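Local coordinates for protein race-specific elicitor A4 (Passalora fulva, PDB 6BN0) that binds chitin as a fungal effector and triggers a hypersensitive response in tomato genotypes carrying Cf-4, at residues C22-P27 and I34-L39. Residues are numbered along the deposited sequence; the frame is centred on the assembly and turned at random.
Sequences CLYPNP and IQCVPL. With NAG (2-acetamido-2-deoxy-beta-D-glucopyranose), chain F; NAG (2-acetamido-2-deoxy-beta-D-glucopyranose), chain E.
Ile34 and Tyr24 form an antiparallel hydrogen-bonded pair, joined at both backbone polar groups: Ile34 N donates to Tyr24 O at 2.8 Å and a nearly straight 173°, and Tyr24 N returns a bond to Ile34 O. Two residues along, past the non-hydrogen-bonded pair Leu23/Gln35, Cys36 N donates to Cys22 O at 3.2 Å. These bonds pair 23-25, an outer strand of the three-stranded sheet within this chain, with the central strand 32-38.

Ile34 has the most surface buried. Its CG1 is anti to the carbonyl carbon (chi1 -70°), and the branch runs along the chain from Pro25 to Pro27, its tip CD1 3.6 Å from Pro25 O. Cys36, whose CB points toward the 22-27 segment, brings SG obliquely to the Tyr24 ring, 3.6 Å from CE1 and 71° off the ring normal, a sulfur-aromatic contact. That sulfur is disulfide-bonded to Cys6, and Tyr24 OH bonds to Lys7 N, so ring and cystine both tie the hairpin to the N-terminal segment.

Leu23 and Gln35 lie side by side, with Leu23 CD2 3.8 Å from Gln35 CG. The amide of the extended Gln35 side chain faces two chitin sugars: OE1 lies 3.0 Å from O3 of NAG chain E, a bond not settled, while NE2 bonds weakly to O3 of NAG chain F and touches its acetyl methyl C8. The chemistry thus sets Tyr24 and Ile34 on one face, Leu23 and the chitin-facing Gln35 on the other, in this CBM14 domain.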
loop_
_atom_site.group_PDB
_atom_site.type_symbol
_atom_site.label_atom_id
_atom_site.label_comp_id
_atom_site.label_asym_id
_atom_site.label_seq_id
_atom_site.Cartn_x
_atom_site.Cartn_y
_atom_site.Cartn_z
ATOM N N CYS A 22 -3.241 10.043 -5.118
ATOM C CA CYS A 22 -2.090 10.938 -5.245
ATOM C C CYS A 22 -0.809 10.180 -5.587
ATOM O O CYS A 22 0.262 10.515 -5.080
ATOM C CB CYS A 22 -1.880 11.752 -3.960
ATOM S SG CYS A 22 -3.320 12.649 -3.281
ATOM N N LEU A 23 -0.917 9.153 -6.434
ATOM C CA LEU A 23 0.241 8.391 -6.918
ATOM C C LEU A 23 0.406 8.612 -8.407
ATOM O O LEU A 23 -0.555 8.445 -9.169
ATOM C CB LEU A 23 0.083 6.887 -6.642
ATOM C CG LEU A 23 -0.329 6.505 -5.199
ATOM C CD1 LEU A 23 -0.536 5.013 -5.034
ATOM C CD2 LEU A 23 0.793 6.923 -4.225
ATOM N N TYR A 24 1.632 8.940 -8.836
ATOM C CA TYR A 24 1.881 9.394 -10.203
ATOM C C TYR A 24 3.149 8.745 -10.736
ATOM O O TYR A 24 4.010 8.323 -9.955
ATOM C CB TYR A 24 2.081 10.916 -10.301
ATOM C CG TYR A 24 0.888 11.691 -9.879
ATOM C CD1 TYR A 24 0.692 12.021 -8.554
ATOM C CD2 TYR A 24 -0.052 12.113 -10.828
ATOM C CE1 TYR A 24 -0.464 12.759 -8.156
ATOM C CE2 TYR A 24 -1.171 12.834 -10.458
ATOM C CZ TYR A 24 -1.378 13.146 -9.124
ATOM O OH TYR A 24 -2.501 13.896 -8.788
ATOM N N PRO A 25 3.313 8.691 -12.055
ATOM C CA PRO A 25 4.579 8.173 -12.592
ATOM C C PRO A 25 5.738 9.084 -12.200
ATOM O O PRO A 25 5.576 10.304 -12.047
ATOM C CB PRO A 25 4.356 8.183 -14.101
ATOM C CG PRO A 25 2.879 8.221 -14.267
ATOM C CD PRO A 25 2.374 9.074 -13.139
ATOM N N ASN A 26 6.927 8.486 -12.067
ATOM C CA ASN A 26 8.154 9.264 -11.988
ATOM C C ASN A 26 8.761 9.364 -13.389
ATOM O O ASN A 26 9.130 8.321 -13.954
ATOM C CB ASN A 26 9.135 8.595 -11.008
ATOM C CG ASN A 26 10.431 9.359 -10.869
ATOM O OD1 ASN A 26 10.608 10.391 -11.501
ATOM N ND2 ASN A 26 11.359 8.859 -10.035
ATOM N N PRO A 27 8.900 10.556 -13.993
ATOM C CA PRO A 27 9.465 10.626 -15.357
ATOM C C PRO A 27 10.852 10.039 -15.492
ATOM O O PRO A 27 11.229 9.639 -16.602
ATOM C CB PRO A 27 9.516 12.133 -15.662
ATOM C CG PRO A 27 8.755 12.798 -14.602
ATOM C CD PRO A 27 8.529 11.884 -13.474
ATOM N N ILE A 34 5.773 8.575 -7.795
ATOM C CA ILE A 34 5.739 9.791 -6.989
ATOM C C ILE A 34 4.469 9.732 -6.144
ATOM O O ILE A 34 3.379 9.457 -6.664
ATOM C CB ILE A 34 5.801 11.058 -7.868
ATOM C CG1 ILE A 34 7.213 11.186 -8.496
ATOM C CG2 ILE A 34 5.358 12.323 -7.050
ATOM C CD1 ILE A 34 7.381 12.304 -9.588
ATOM N N GLN A 35 4.625 9.953 -4.840
ATOM C CA GLN A 35 3.517 10.020 -3.890
ATOM C C GLN A 35 3.496 11.423 -3.289
ATOM O O GLN A 35 4.551 11.978 -2.944
ATOM C CB GLN A 35 3.658 8.947 -2.765
ATOM C CG GLN A 35 2.572 9.071 -1.707
ATOM C CD GLN A 35 2.503 7.866 -0.766
ATOM O OE1 GLN A 35 1.444 7.544 -0.236
ATOM N NE2 GLN A 35 3.619 7.174 -0.598
ATOM N N CYS A 36 2.315 12.015 -3.214
ATOM C CA CYS A 36 2.161 13.395 -2.756
ATOM C C CYS A 36 1.846 13.435 -1.261
ATOM O O CYS A 36 1.001 12.682 -0.782
ATOM C CB CYS A 36 1.051 14.075 -3.559
ATOM S SG CYS A 36 1.355 13.928 -5.329
ATOM N N VAL A 37 2.521 14.312 -0.532
ATOM C CA VAL A 37 2.243 14.508 0.885
ATOM C C VAL A 37 1.559 15.861 1.030
ATOM O O VAL A 37 2.179 16.896 0.765
ATOM C CB VAL A 37 3.523 14.445 1.733
ATOM C CG1 VAL A 37 3.226 14.818 3.209
ATOM C CG2 VAL A 37 4.205 13.051 1.606
ATOM N N PRO A 38 0.304 15.916 1.473
ATOM C CA PRO A 38 -0.372 17.222 1.598
ATOM C C PRO A 38 0.369 18.155 2.535
ATOM O O PRO A 38 0.879 17.739 3.569
ATOM C CB PRO A 38 -1.772 16.865 2.146
ATOM C CG PRO A 38 -1.988 15.449 1.651
ATOM C CD PRO A 38 -0.609 14.788 1.747
ATOM N N LEU A 39 0.458 19.430 2.151
ATOM C CA LEU A 39 1.111 20.422 2.990
ATOM C C LEU A 39 0.145 21.418 3.594
ATOM O O LEU A 39 0.512 22.102 4.552
ATOM C CB LEU A 39 2.183 21.196 2.198
ATOM C CG LEU A 39 3.379 20.335 1.786
ATOM C CD1 LEU A 39 4.376 21.126 0.910
ATOM C CD2 LEU A 39 4.061 19.734 3.018
HETATM C C1 NAG F . 3.737 6.992 5.199
HETATM C C2 NAG F . 4.201 6.626 3.785
HETATM C C3 NAG F . 3.370 5.443 3.264
HETATM C C4 NAG F . 3.427 4.270 4.247
HETATM C C5 NAG F . 2.993 4.764 5.633
HETATM C C6 NAG F . 3.054 3.703 6.724
HETATM C C7 NAG F . 5.166 8.301 2.264
HETATM C C8 NAG F . 4.889 9.468 1.334
HETATM N N2 NAG F . 4.103 7.763 2.881
HETATM O O1 NAG F . 4.491 8.049 5.692
HETATM O O3 NAG F . 3.891 5.077 2.002
HETATM O O4 NAG F . 2.465 3.285 3.873
HETATM O O5 NAG F . 3.848 5.841 6.049
HETATM O O6 NAG F . 4.357 3.118 6.752
HETATM O O7 NAG F . 6.304 7.872 2.439
HETATM C C1 NAG E . -1.627 7.734 4.539
HETATM C C2 NAG E . -0.714 7.422 3.366
HETATM C C3 NAG E . -1.264 6.241 2.562
HETATM C C4 NAG E . -1.600 5.059 3.473
HETATM C C5 NAG E . -2.478 5.520 4.654
HETATM C C6 NAG E . -2.731 4.445 5.706
HETATM C C7 NAG E . 0.586 9.319 2.458
HETATM C C8 NAG E . 0.555 10.539 1.544
HETATM N N2 NAG E . -0.545 8.599 2.514
HETATM O O3 NAG E . -0.238 5.873 1.635
HETATM O O4 NAG E . -2.354 4.125 2.717
HETATM O O5 NAG E . -1.795 6.576 5.334
HETATM O O6 NAG E . -1.493 3.875 6.113
HETATM O O7 NAG E . 1.590 9.013 3.109
#